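Local coordinates for protein aminoglycoside acetyltransferase meta-AAC0020 (Uncultured bacterium, PDB 5F49) that probably transfers an acetyl group from acetyl-coenzyme A to an amino group of aminoglycoside antibiotics, as a member of the GNAT acetyltransferase family, at residues Asn55-Phe60 against Gly71-Val76; Lys23-Ile28 against Pro43-Leu48; Glu14-Asn19 against Lys50-Asn55. All coordinates share one frame; numbering follows the deposited sequence.

Interaction 1 of 3, residues Asn55-Phe60 against Gly71-Val76; sequences NNFYVF and GLTSYV. With MG (magnesium ion), chain F.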
loop_
_atom_site.group_PDB
_atom_site.type_symbol
_atom_site.label_atom_id
_atom_site.label_comp_id
_atom_site.label_asym_id
_atom_site.label_seq_id
_atom_site.Cartn_x
_atom_site.Cartn_y
_atom_site.Cartn_z
ATOM N N ASN A 55 -2.968 1.246 -14.589
ATOM C CA ASN A 55 -4.234 0.548 -14.383
ATOM C C ASN A 55 -4.335 -0.053 -12.977
ATOM O O ASN A 55 -5.210 -0.873 -12.698
ATOM C CB ASN A 55 -4.429 -0.536 -15.448
ATOM C CG ASN A 55 -4.665 0.044 -16.842
ATOM O OD1 ASN A 55 -4.962 1.232 -16.997
ATOM N ND2 ASN A 55 -4.539 -0.801 -17.861
ATOM N N ASN A 56 -3.437 0.375 -12.096
ATOM C CA ASN A 56 -3.469 -0.017 -10.693
ATOM C C ASN A 56 -3.624 1.205 -9.789
ATOM O O ASN A 56 -3.363 1.151 -8.588
ATOM C CB ASN A 56 -2.201 -0.777 -10.338
ATOM C CG ASN A 56 -0.952 -0.051 -10.791
ATOM O OD1 ASN A 56 -0.988 1.148 -11.075
ATOM N ND2 ASN A 56 0.158 -0.776 -10.874
ATOM N N PHE A 57 -4.043 2.312 -10.391
ATOM C CA PHE A 57 -4.138 3.594 -9.703
ATOM C C PHE A 57 -5.455 4.264 -10.083
ATOM O O PHE A 57 -5.727 4.476 -11.257
ATOM C CB PHE A 57 -2.939 4.477 -10.071
ATOM C CG PHE A 57 -2.930 5.815 -9.387
ATOM C CD1 PHE A 57 -2.712 5.914 -8.024
ATOM C CD2 PHE A 57 -3.120 6.979 -10.114
ATOM C CE1 PHE A 57 -2.705 7.158 -7.397
ATOM C CE2 PHE A 57 -3.109 8.220 -9.487
ATOM C CZ PHE A 57 -2.905 8.309 -8.140
ATOM N N TYR A 58 -6.280 4.575 -9.092
ATOM C CA TYR A 58 -7.583 5.172 -9.366
ATOM C C TYR A 58 -7.831 6.395 -8.506
ATOM O O TYR A 58 -7.691 6.343 -7.284
ATOM C CB TYR A 58 -8.702 4.154 -9.147
ATOM C CG TYR A 58 -8.762 3.078 -10.200
ATOM C CD1 TYR A 58 -9.394 3.304 -11.413
ATOM C CD2 TYR A 58 -8.189 1.833 -9.982
ATOM C CE1 TYR A 58 -9.452 2.318 -12.386
ATOM C CE2 TYR A 58 -8.245 0.840 -10.946
ATOM C CZ TYR A 58 -8.876 1.089 -12.145
ATOM O OH TYR A 58 -8.939 0.109 -13.104
ATOM N N VAL A 59 -8.209 7.491 -9.157
ATOM C CA VAL A 59 -8.475 8.744 -8.464
ATOM C C VAL A 59 -9.949 9.099 -8.538
ATOM O O VAL A 59 -10.548 9.045 -9.603
ATOM C CB VAL A 59 -7.653 9.903 -9.051
ATOM C CG1 VAL A 59 -7.958 11.214 -8.320
ATOM C CG2 VAL A 59 -6.185 9.586 -8.969
ATOM N N PHE A 60 -10.530 9.459 -7.398
ATOM C CA PHE A 60 -11.908 9.932 -7.359
ATOM C C PHE A 60 -11.922 11.382 -6.907
ATOM O O PHE A 60 -11.182 11.753 -6.003
ATOM C CB PHE A 60 -12.754 9.070 -6.421
ATOM C CG PHE A 60 -12.847 7.631 -6.845
ATOM C CD1 PHE A 60 -11.850 6.728 -6.509
ATOM C CD2 PHE A 60 -13.932 7.183 -7.589
ATOM C CE1 PHE A 60 -11.930 5.409 -6.909
ATOM C CE2 PHE A 60 -14.017 5.853 -7.987
ATOM C CZ PHE A 60 -13.015 4.969 -7.641
ATOM N N GLY A 71 -11.291 14.978 -2.961
ATOM C CA GLY A 71 -10.954 13.794 -3.728
ATOM C C GLY A 71 -10.128 12.794 -2.953
ATOM O O GLY A 71 -9.660 13.090 -1.852
ATOM N N LEU A 72 -9.959 11.598 -3.515
ATOM C CA LEU A 72 -9.070 10.618 -2.910
ATOM C C LEU A 72 -8.279 9.854 -3.963
ATOM O O LEU A 72 -8.666 9.787 -5.128
ATOM C CB LEU A 72 -9.845 9.640 -2.008
ATOM C CG LEU A 72 -10.784 8.537 -2.510
ATOM C CD1 LEU A 72 -10.052 7.302 -3.032
ATOM C CD2 LEU A 72 -11.725 8.137 -1.383
ATOM N N THR A 73 -7.163 9.287 -3.535
ATOM C CA THR A 73 -6.327 8.466 -4.399
ATOM C C THR A 73 -6.318 7.056 -3.844
ATOM O O THR A 73 -6.415 6.867 -2.628
ATOM C CB THR A 73 -4.892 9.005 -4.478
ATOM O OG1 THR A 73 -4.347 9.078 -3.154
ATOM C CG2 THR A 73 -4.889 10.396 -5.096
ATOM N N SER A 74 -6.209 6.069 -4.728
ATOM C CA SER A 74 -6.197 4.673 -4.311
ATOM C C SER A 74 -5.289 3.819 -5.188
ATOM O O SER A 74 -5.176 4.044 -6.398
ATOM C CB SER A 74 -7.612 4.096 -4.327
ATOM O OG SER A 74 -8.211 4.262 -5.597
ATOM N N TYR A 75 -4.645 2.835 -4.562
ATOM C CA TYR A 75 -3.778 1.896 -5.269
ATOM C C TYR A 75 -4.347 0.493 -5.250
ATOM O O TYR A 75 -4.874 0.051 -4.234
ATOM C CB TYR A 75 -2.386 1.875 -4.643
ATOM C CG TYR A 75 -1.625 3.166 -4.795
ATOM C CD1 TYR A 75 -1.856 4.234 -3.944
ATOM C CD2 TYR A 75 -0.678 3.317 -5.794
ATOM C CE1 TYR A 75 -1.158 5.419 -4.076
ATOM C CE2 TYR A 75 0.021 4.492 -5.940
ATOM C CZ TYR A 75 -0.225 5.542 -5.080
ATOM O OH TYR A 75 0.477 6.716 -5.224
ATOM N N VAL A 76 -4.226 -0.211 -6.369
ATOM C CA VAL A 76 -4.643 -1.599 -6.432
ATOM C C VAL A 76 -3.477 -2.472 -6.000
ATOM O O VAL A 76 -2.371 -2.346 -6.522
ATOM C CB VAL A 76 -5.105 -2.005 -7.848
ATOM C CG1 VAL A 76 -5.341 -3.512 -7.925
ATOM C CG2 VAL A 76 -6.363 -1.227 -8.239
HETATM MG MG MG F . -4.810 3.255 -18.505
HETATM O O HOH W 1 -5.064 1.681 -20.202
#
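Phe57 and Tyr75 face each other across a non-hydrogen-bonded antiparallel pair; the side chains lie side by side, while the ring planes stand 55° apart, neither stacked nor edge-to-face. CD1 of Phe57 lies over one face of the Tyr75 ring, offset toward its rim, 3.7 Å from Tyr75 CE2. Phe57 reaches that face because its CG is anti to the backbone N (chi1 -179°). Val59 and Thr73 continue this side of the sheet, where Phe24 and Leu27 of helix 21-34 cover Val59; the hydroxyl of Tyr75 bonds to the backbone of Glu78 of the second subunit. On the other side, Phe60 and Leu72 run alongside each other, CD1 to CD1 at 4.0 Å, both touching Thr111 of helix 103-117. Here Ser74 OG, set between its backbone N and carbonyl carbon (chi1 55°), donates to Tyr58 O at 2.7 Å and also bonds Tyr115 OH. Val76 CG2 meets the edge of the Tyr58 ring in its plane, and Val76 N bonds to Asn56 O at 2.7 Å from above the carbonyl plane. Hydrogen-bonded and non-hydrogen-bonded antiparallel pairs alternating between successive strands, 57-64 and 67-77, mark a beta hairpin in the central sheet of the GNAT fold.

Interaction 2 of 3, residues Lys23-Ile28 against Pro43-Leu48; sequences KFIQLI and PDSEHL. With MG (magnesium ion), chain K.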
loop_
_atom_site.group_PDB
_atom_site.type_symbol
_atom_site.label_atom_id
_atom_site.label_comp_id
_atom_site.label_asym_id
_atom_site.label_seq_id
_atom_site.Cartn_x
_atom_site.Cartn_y
_atom_site.Cartn_z
ATOM N N LYS A 23 -7.607 17.760 -13.913
ATOM C CA LYS A 23 -8.341 17.545 -12.670
ATOM C C LYS A 23 -7.426 16.918 -11.620
ATOM O O LYS A 23 -7.519 17.224 -10.426
ATOM C CB LYS A 23 -9.573 16.665 -12.916
ATOM C CG LYS A 23 -10.687 17.389 -13.657
ATOM C CD LYS A 23 -11.906 16.519 -13.900
ATOM C CE LYS A 23 -12.951 17.298 -14.694
ATOM N NZ LYS A 23 -14.136 16.481 -15.081
ATOM N N PHE A 24 -6.534 16.045 -12.077
ATOM C CA PHE A 24 -5.572 15.397 -11.191
ATOM C C PHE A 24 -4.646 16.436 -10.571
ATOM O O PHE A 24 -4.390 16.417 -9.371
ATOM C CB PHE A 24 -4.760 14.341 -11.956
ATOM C CG PHE A 24 -3.876 13.489 -11.079
ATOM C CD1 PHE A 24 -4.177 13.299 -9.735
ATOM C CD2 PHE A 24 -2.742 12.885 -11.598
ATOM C CE1 PHE A 24 -3.367 12.532 -8.929
ATOM C CE2 PHE A 24 -1.928 12.104 -10.803
ATOM C CZ PHE A 24 -2.239 11.927 -9.460
ATOM N N ILE A 25 -4.139 17.340 -11.400
ATOM C CA ILE A 25 -3.269 18.410 -10.926
ATOM C C ILE A 25 -4.017 19.276 -9.911
ATOM O O ILE A 25 -3.475 19.666 -8.874
ATOM C CB ILE A 25 -2.763 19.273 -12.100
ATOM C CG1 ILE A 25 -1.839 18.439 -13.001
ATOM C CG2 ILE A 25 -2.061 20.536 -11.594
ATOM C CD1 ILE A 25 -1.244 19.217 -14.175
ATOM N N GLN A 26 -5.281 19.543 -10.213
ATOM C CA GLN A 26 -6.143 20.334 -9.346
ATOM C C GLN A 26 -6.338 19.678 -7.968
ATOM O O GLN A 26 -6.326 20.359 -6.945
ATOM C CB GLN A 26 -7.489 20.549 -10.038
ATOM C CG GLN A 26 -8.302 21.710 -9.532
ATOM C CD GLN A 26 -9.546 21.946 -10.375
ATOM O OE1 GLN A 26 -10.569 22.425 -9.877
ATOM N NE2 GLN A 26 -9.466 21.599 -11.657
ATOM N N LEU A 27 -6.500 18.356 -7.946
ATOM C CA LEU A 27 -6.625 17.628 -6.687
ATOM C C LEU A 27 -5.325 17.650 -5.880
ATOM O O LEU A 27 -5.343 17.772 -4.647
ATOM C CB LEU A 27 -7.048 16.178 -6.933
ATOM C CG LEU A 27 -7.052 15.316 -5.663
ATOM C CD1 LEU A 27 -8.057 15.852 -4.659
ATOM C CD2 LEU A 27 -7.335 13.865 -5.967
ATOM N N ILE A 28 -4.203 17.530 -6.580
ATOM C CA ILE A 28 -2.891 17.576 -5.945
ATOM C C ILE A 28 -2.643 18.946 -5.304
ATOM O O ILE A 28 -2.052 19.039 -4.236
ATOM C CB ILE A 28 -1.767 17.247 -6.964
ATOM C CG1 ILE A 28 -1.938 15.820 -7.495
ATOM C CG2 ILE A 28 -0.387 17.400 -6.333
ATOM C CD1 ILE A 28 -1.091 15.518 -8.722
ATOM N N PRO A 43 5.387 17.473 -9.342
ATOM C CA PRO A 43 6.158 16.780 -10.380
ATOM C C PRO A 43 5.802 17.254 -11.785
ATOM O O PRO A 43 4.742 17.848 -11.972
ATOM C CB PRO A 43 5.764 15.310 -10.186
ATOM C CG PRO A 43 5.387 15.213 -8.744
ATOM C CD PRO A 43 4.747 16.533 -8.405
ATOM N N ASP A 44 6.680 16.990 -12.751
ATOM C CA ASP A 44 6.405 17.267 -14.156
ATOM C C ASP A 44 5.076 16.629 -14.572
ATOM O O ASP A 44 4.672 15.606 -14.024
ATOM C CB ASP A 44 7.536 16.736 -15.055
ATOM C CG ASP A 44 8.929 17.157 -14.582
ATOM O OD1 ASP A 44 9.121 18.320 -14.164
ATOM O OD2 ASP A 44 9.851 16.317 -14.642
ATOM N N SER A 45 4.408 17.230 -15.550
ATOM C CA SER A 45 3.151 16.691 -16.052
ATOM C C SER A 45 3.338 15.317 -16.685
ATOM O O SER A 45 2.477 14.463 -16.565
ATOM C CB SER A 45 2.522 17.636 -17.069
ATOM O OG SER A 45 2.048 18.800 -16.424
ATOM N N GLU A 46 4.471 15.114 -17.348
ATOM C CA GLU A 46 4.653 13.811 -17.974
ATOM C C GLU A 46 4.726 12.744 -16.902
ATOM O O GLU A 46 4.165 11.644 -17.092
ATOM C CB GLU A 46 5.907 13.830 -18.884
ATOM C CG GLU A 46 7.130 13.193 -18.323
ATOM C CD GLU A 46 8.213 13.017 -19.357
ATOM O OE1 GLU A 46 7.957 12.343 -20.377
ATOM O OE2 GLU A 46 9.311 13.578 -19.159
ATOM N N HIS A 47 5.379 13.002 -15.763
ATOM C CA HIS A 47 5.336 12.057 -14.666
ATOM C C HIS A 47 3.904 11.791 -14.196
ATOM O O HIS A 47 3.480 10.636 -14.088
ATOM C CB HIS A 47 6.158 12.522 -13.466
ATOM C CG HIS A 47 5.973 11.651 -12.263
ATOM N ND1 HIS A 47 6.601 10.428 -12.125
ATOM C CD2 HIS A 47 5.211 11.806 -11.158
ATOM C CE1 HIS A 47 6.246 9.880 -10.984
ATOM N NE2 HIS A 47 5.394 10.694 -10.372
ATOM N N LEU A 48 3.161 12.857 -13.911
ATOM C CA LEU A 48 1.811 12.715 -13.371
ATOM C C LEU A 48 0.877 12.046 -14.370
ATOM O O LEU A 48 -0.035 11.315 -13.982
ATOM C CB LEU A 48 1.237 14.069 -12.955
ATOM C CG LEU A 48 1.886 14.825 -11.795
ATOM C CD1 LEU A 48 1.166 16.158 -11.593
ATOM C CD2 LEU A 48 1.873 13.997 -10.521
HETATM MG MG MG K . 10.804 14.777 -13.966
HETATM O O HOH W 2 12.310 13.383 -14.262
HETATM O O HOH W 3 9.649 13.847 -15.672
HETATM O O HOH W 4 11.930 15.908 -15.553
#
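Two helices on one side of the GNAT sheet, 21-34 and 45-53, pack through a small apolar contact in which Leu48 is the common partner. Its CD1 meets Ile28 CD1 at 3.7 Å, the two side chains reaching toward each other tip to tip, while the same methyl lies 4.0 Å from Ile25 CG1, with Ile25 and Leu48 crossing at about a right angle. Leu48 presents both methyls to this helix, since CD2 also touches Ile28 CD1. That methyl of Ile28 does double duty: it sits over the centre of the Phe24 ring, 3.7 Å above the plane. A chi1 of -172° swings the Phe24 ring away from its own N; its edge is turned to the second helix, and CE2 comes within 3.8 Å of Leu48 O, which lies in the ring plane. At the exposed margin, Ile25 CD1 approaches Ser45 OG. Tyr80 of the second subunit packs on both Ile28 and Leu48. Just before helix 45-53, Asp44 OD2 binds a magnesium ion at 1.9 Å, a site that Glu83 of the second subunit shares. This is apolar packing between neighbouring helices in the helical layer on one side of the GNAT sheet, beside the subunit interface.

Interaction 3 of 3, residues Glu14-Asn19 against Lys50-Asn55; sequences ERLAEN and KLLNQN. With MG (magnesium ion), chain F.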
loop_
_atom_site.group_PDB
_atom_site.type_symbol
_atom_site.label_atom_id
_atom_site.label_comp_id
_atom_site.label_asym_id
_atom_site.label_seq_id
_atom_site.Cartn_x
_atom_site.Cartn_y
_atom_site.Cartn_z
ATOM N N GLU A 14 -16.739 11.840 -9.465
ATOM C CA GLU A 14 -16.193 11.397 -10.739
ATOM C C GLU A 14 -14.879 10.624 -10.576
ATOM O O GLU A 14 -13.981 11.046 -9.854
ATOM C CB GLU A 14 -16.005 12.616 -11.649
ATOM C CG GLU A 14 -15.124 12.408 -12.860
ATOM C CD GLU A 14 -14.930 13.692 -13.651
ATOM O OE1 GLU A 14 -15.820 14.570 -13.581
ATOM O OE2 GLU A 14 -13.897 13.827 -14.339
ATOM N N ARG A 15 -14.789 9.473 -11.233
ATOM C CA ARG A 15 -13.544 8.708 -11.291
ATOM C C ARG A 15 -12.705 9.176 -12.480
ATOM O O ARG A 15 -13.168 9.132 -13.614
ATOM C CB ARG A 15 -13.848 7.214 -11.396
ATOM C CG ARG A 15 -12.626 6.338 -11.643
ATOM C CD ARG A 15 -12.976 4.854 -11.603
ATOM N NE ARG A 15 -14.084 4.505 -12.495
ATOM C CZ ARG A 15 -13.941 3.954 -13.696
ATOM N NH1 ARG A 15 -12.732 3.688 -14.172
ATOM N NH2 ARG A 15 -15.009 3.670 -14.425
ATOM N N LEU A 16 -11.483 9.637 -12.224
ATOM C CA LEU A 16 -10.660 10.200 -13.294
ATOM C C LEU A 16 -10.227 9.140 -14.305
ATOM O O LEU A 16 -9.875 8.019 -13.940
ATOM C CB LEU A 16 -9.424 10.904 -12.720
ATOM C CG LEU A 16 -9.686 12.072 -11.765
ATOM C CD1 LEU A 16 -8.426 12.884 -11.497
ATOM C CD2 LEU A 16 -10.791 12.960 -12.325
ATOM N N ALA A 17 -10.272 9.504 -15.581
ATOM C CA ALA A 17 -9.745 8.666 -16.647
ATOM C C ALA A 17 -8.404 9.219 -17.115
ATOM O O ALA A 17 -7.901 10.198 -16.557
ATOM C CB ALA A 17 -10.730 8.587 -17.810
ATOM N N GLU A 18 -7.844 8.599 -18.151
ATOM C CA GLU A 18 -6.515 8.946 -18.647
ATOM C C GLU A 18 -6.407 10.381 -19.144
ATOM O O GLU A 18 -5.325 10.968 -19.113
ATOM C CB GLU A 18 -6.104 7.987 -19.771
ATOM C CG GLU A 18 -5.956 6.544 -19.318
ATOM C CD GLU A 18 -5.175 5.695 -20.301
ATOM O OE1 GLU A 18 -5.275 5.945 -21.524
ATOM O OE2 GLU A 18 -4.455 4.781 -19.842
ATOM N N ASN A 19 -7.520 10.944 -19.603
ATOM C CA ASN A 19 -7.510 12.304 -20.134
ATOM C C ASN A 19 -7.877 13.353 -19.076
ATOM O O ASN A 19 -8.249 14.475 -19.409
ATOM C CB ASN A 19 -8.454 12.417 -21.340
ATOM C CG ASN A 19 -9.920 12.315 -20.952
ATOM O OD1 ASN A 19 -10.283 11.584 -20.033
ATOM N ND2 ASN A 19 -10.768 13.057 -21.654
ATOM N N LYS A 50 1.730 9.722 -16.600
ATOM C CA LYS A 50 2.018 8.285 -16.633
ATOM C C LYS A 50 1.363 7.567 -15.459
ATOM O O LYS A 50 0.829 6.465 -15.607
ATOM C CB LYS A 50 3.528 8.026 -16.624
ATOM C CG LYS A 50 4.255 8.523 -17.865
ATOM C CD LYS A 50 5.318 7.536 -18.321
ATOM C CE LYS A 50 6.381 7.313 -17.250
ATOM N NZ LYS A 50 7.247 8.512 -17.064
ATOM N N LEU A 51 1.412 8.199 -14.292
ATOM C CA LEU A 51 0.777 7.658 -13.095
ATOM C C LEU A 51 -0.725 7.484 -13.303
ATOM O O LEU A 51 -1.289 6.443 -12.974
ATOM C CB LEU A 51 1.049 8.572 -11.897
ATOM C CG LEU A 51 0.355 8.285 -10.562
ATOM C CD1 LEU A 51 0.484 6.811 -10.172
ATOM C CD2 LEU A 51 0.942 9.177 -9.478
ATOM N N LEU A 52 -1.362 8.509 -13.862
ATOM C CA LEU A 52 -2.791 8.481 -14.131
ATOM C C LEU A 52 -3.131 7.400 -15.148
ATOM O O LEU A 52 -4.199 6.795 -15.086
ATOM C CB LEU A 52 -3.256 9.848 -14.628
ATOM C CG LEU A 52 -4.752 10.163 -14.568
ATOM C CD1 LEU A 52 -5.223 10.206 -13.126
ATOM C CD2 LEU A 52 -5.042 11.485 -15.285
ATOM N N ASN A 53 -2.208 7.160 -16.076
ATOM C CA ASN A 53 -2.335 6.091 -17.071
ATOM C C ASN A 53 -2.249 4.674 -16.483
ATOM O O ASN A 53 -2.644 3.705 -17.135
ATOM C CB ASN A 53 -1.250 6.233 -18.146
ATOM C CG ASN A 53 -1.491 7.402 -19.082
ATOM O OD1 ASN A 53 -2.604 7.916 -19.178
ATOM N ND2 ASN A 53 -0.444 7.816 -19.797
ATOM N N GLN A 54 -1.707 4.544 -15.273
ATOM C CA GLN A 54 -1.537 3.219 -14.674
ATOM C C GLN A 54 -2.891 2.560 -14.407
ATOM O O GLN A 54 -3.856 3.232 -14.051
ATOM C CB GLN A 54 -0.724 3.305 -13.380
ATOM C CG GLN A 54 0.716 3.753 -13.572
ATOM C CD GLN A 54 1.525 3.700 -12.282
ATOM O OE1 GLN A 54 1.095 3.111 -11.283
ATOM N NE2 GLN A 54 2.701 4.322 -12.296
ATOM N N ASN A 55 -2.968 1.246 -14.589
ATOM C CA ASN A 55 -4.234 0.548 -14.383
ATOM C C ASN A 55 -4.335 -0.053 -12.977
ATOM O O ASN A 55 -5.210 -0.873 -12.698
ATOM C CB ASN A 55 -4.429 -0.536 -15.448
ATOM C CG ASN A 55 -4.665 0.044 -16.842
ATOM O OD1 ASN A 55 -4.962 1.232 -16.997
ATOM N ND2 ASN A 55 -4.539 -0.801 -17.861
HETATM MG MG MG F . -4.810 3.255 -18.505
HETATM O O HOH W 5 -3.555 7.444 -22.411
HETATM O O HOH W 1 -5.064 1.681 -20.202
#
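Glu18 and Asn53 bring the loop after the first strand of the GNAT fold up against the last turn of helix 45-53, and a magnesium ion ties the polar side of this contact together. The Glu18 chain is extended beyond CG and crosses the Asn53 side chain at about a right angle, with carboxylate and amide planes 50° apart. Asn53 OD1 lies beside the aliphatic part of the glutamate, 3.6 Å from Glu18 CB, and also receives a weak hydrogen bond from Gln49. This extended shape carries Glu18 OE2 past the amide to the metal, which it binds at 2.1 Å. The neighbouring carbonyl oxygen, Asn53 O, is another acceptor, 3.4 Å from Glu18 OE2; the positive ion bound to the carboxylate would be expected to ease that proximity. Asn55 supplies OD1 to the same ion at a longer 2.5 Å, so the metal joins the loop to the residues that follow the helix.

Next to these polar groups, Leu52 points toward the loop. Phe24 of helix 21-34 packs against both Leu52 and Leu16 and continues this apolar layer inward. Glu18 O, in the loop backbone, has a partner of its own in Gln49 NE2. The Leu52 side chain leaves its backbone on the side away from N (chi1 -162°), and its two methyls divide the work: CD1 turns to Leu16 CB at 4.3 Å, while Leu52 CD2 rests against the loop backbone, 3.4 Å from Ala17 O.

The three contacts show how one small domain is assembled from neighbouring pieces. Along the chain, interaction 2 is nested inside the loop closed by interaction 3, and both close before interaction 1 opens. Interactions 2 and 3 share helix 45-53, with centres about 11 Å apart, while 3 and 1 lie about 8 Å apart, share Asn55 and a magnesium ion, and meet on the sheet, where strands 12-15 and 57-64 are neighbours. A salt bridge from Lys23 to Glu14 joins 2 to 3; between 2 and 1, whose centres are about 13 Å apart, Phe24 packs on Phe57, and Leu27 on Gly71. All three contacts also touch the second subunit, so this side of the domain lies at the subunit interface.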